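Local coordinates for agmatine ureohydrolase (Thermoplasma volcanium GSS1, PDB 3PZL), which probably hydrolyses agmatine to putrescine and urea, as expected of a manganese-dependent agmatinase of the arginase family, at residues Asn30-Ala35 against Ser108-Asp113. Sequence-based numbering, arbitrary orientation.
Sequences NGYEEA and SAVMSD
Tyr32 reaches from a type I beta turn, Tyr32 to Ala35, to the C-terminal end of helix 96-112 and meets Val110 and Asp113 there. In this arginase-type alpha/beta fold the turn leads into strand 37-42 and the helix precedes strand 116-121, neighbouring strands of the parallel sheet; the manganese sites lie elsewhere. From Tyr32 CB the side chain extends with CG anti to the backbone N (chi1 175°), which carries the ring off the turn and across to the helix. Tyr32 CE1 lies 3.9 Å from Val110 CG2, which approaches the ring obliquely, while Asp113 OD2 sits at the ring edge, near its plane, 3.5 Å from CE2. Lys115 adds a cation-pi contact to the ring and hydrogen-bonds Glu33 O and Ala35 O, tying the same turn to the segment after the helix. A phenylalanine in place of Tyr32 would probably leave Asp113 OD2 without its phenolic donor and lose the hydroxyl's contact with Val110. At the tip, Tyr32 OH rests 3.4 Å from Val110 CA and donates to Asp113 OD2 (2.6 Å), meeting that oxygen on its anti side, 28° out of the carboxylate plane, with ring and carboxylate planes 63° apart.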
# COMPACT_ATOMS: atom_id res chain seq x y z
N ASN B 30 3.96 33.76 -12.38
CA ASN B 30 4.60 35.05 -12.18
C ASN B 30 5.66 35.01 -11.11
O ASN B 30 5.64 34.14 -10.24
CB ASN B 30 3.56 36.09 -11.83
CG ASN B 30 2.28 35.88 -12.58
OD1 ASN B 30 2.18 36.17 -13.76
ND2 ASN B 30 1.31 35.35 -11.89
N GLY B 31 6.61 35.95 -11.18
CA GLY B 31 7.55 36.18 -10.08
C GLY B 31 6.82 36.89 -8.95
O GLY B 31 5.67 37.35 -9.14
N TYR B 32 7.47 36.98 -7.79
CA TYR B 32 6.84 37.57 -6.62
C TYR B 32 6.30 38.97 -6.85
O TYR B 32 5.15 39.26 -6.53
CB TYR B 32 7.81 37.61 -5.45
CG TYR B 32 7.25 38.33 -4.22
CD1 TYR B 32 6.22 37.76 -3.46
CD2 TYR B 32 7.75 39.57 -3.83
CE1 TYR B 32 5.71 38.41 -2.35
CE2 TYR B 32 7.25 40.23 -2.72
CZ TYR B 32 6.23 39.65 -1.98
OH TYR B 32 5.72 40.29 -0.87
N GLU B 33 7.13 39.83 -7.42
CA GLU B 33 6.80 41.23 -7.63
C GLU B 33 5.51 41.46 -8.41
O GLU B 33 4.72 42.35 -8.08
CB GLU B 33 7.97 41.92 -8.30
CG GLU B 33 9.31 41.32 -7.87
CD GLU B 33 10.45 42.19 -8.30
OE1 GLU B 33 10.56 42.49 -9.52
OE2 GLU B 33 11.23 42.61 -7.40
N GLU B 34 5.29 40.65 -9.44
CA GLU B 34 4.11 40.74 -10.27
C GLU B 34 2.99 39.82 -9.78
O GLU B 34 2.02 39.61 -10.50
CB GLU B 34 4.47 40.34 -11.70
CG GLU B 34 5.76 40.94 -12.24
CD GLU B 34 5.91 40.72 -13.75
OE1 GLU B 34 5.37 39.68 -14.24
OE2 GLU B 34 6.53 41.60 -14.44
N ALA B 35 3.10 39.28 -8.58
CA ALA B 35 2.08 38.33 -8.12
C ALA B 35 1.07 38.92 -7.15
O ALA B 35 1.44 39.72 -6.29
CB ALA B 35 2.76 37.14 -7.50
N SER B 108 3.82 38.98 7.26
CA SER B 108 3.90 40.46 7.33
C SER B 108 4.34 41.04 6.00
O SER B 108 3.62 41.84 5.40
CB SER B 108 4.89 40.95 8.40
OG SER B 108 4.38 40.81 9.71
N ALA B 109 5.52 40.59 5.54
CA ALA B 109 6.13 41.07 4.30
C ALA B 109 5.13 41.04 3.13
O ALA B 109 4.89 42.07 2.49
CB ALA B 109 7.37 40.28 3.99
N VAL B 110 4.53 39.87 2.89
CA VAL B 110 3.64 39.69 1.75
C VAL B 110 2.37 40.53 1.88
O VAL B 110 1.84 41.03 0.89
CB VAL B 110 3.32 38.18 1.56
CG1 VAL B 110 2.28 37.94 0.47
CG2 VAL B 110 4.59 37.44 1.26
N MSE B 111 1.89 40.72 3.10
CA MSE B 111 0.74 41.58 3.31
C MSE B 111 1.08 43.08 3.10
O MSE B 111 0.35 43.78 2.41
CB MSE B 111 0.11 41.28 4.66
CG MSE B 111 -0.47 39.86 4.73
SE MSE B 111 -1.63 39.40 6.29
CE MSE B 111 -0.47 39.94 7.73
N SER B 112 2.21 43.55 3.65
CA SER B 112 2.71 44.92 3.33
C SER B 112 2.64 45.29 1.85
O SER B 112 2.37 46.43 1.50
CB SER B 112 4.18 45.08 3.74
OG SER B 112 4.42 44.59 5.03
N ASP B 113 2.90 44.32 0.97
CA ASP B 113 2.99 44.59 -0.44
C ASP B 113 1.65 44.41 -1.09
O ASP B 113 1.55 44.40 -2.32
CB ASP B 113 4.02 43.66 -1.09
CG ASP B 113 5.39 43.79 -0.44
OD1 ASP B 113 5.62 44.81 0.27
OD2 ASP B 113 6.21 42.87 -0.63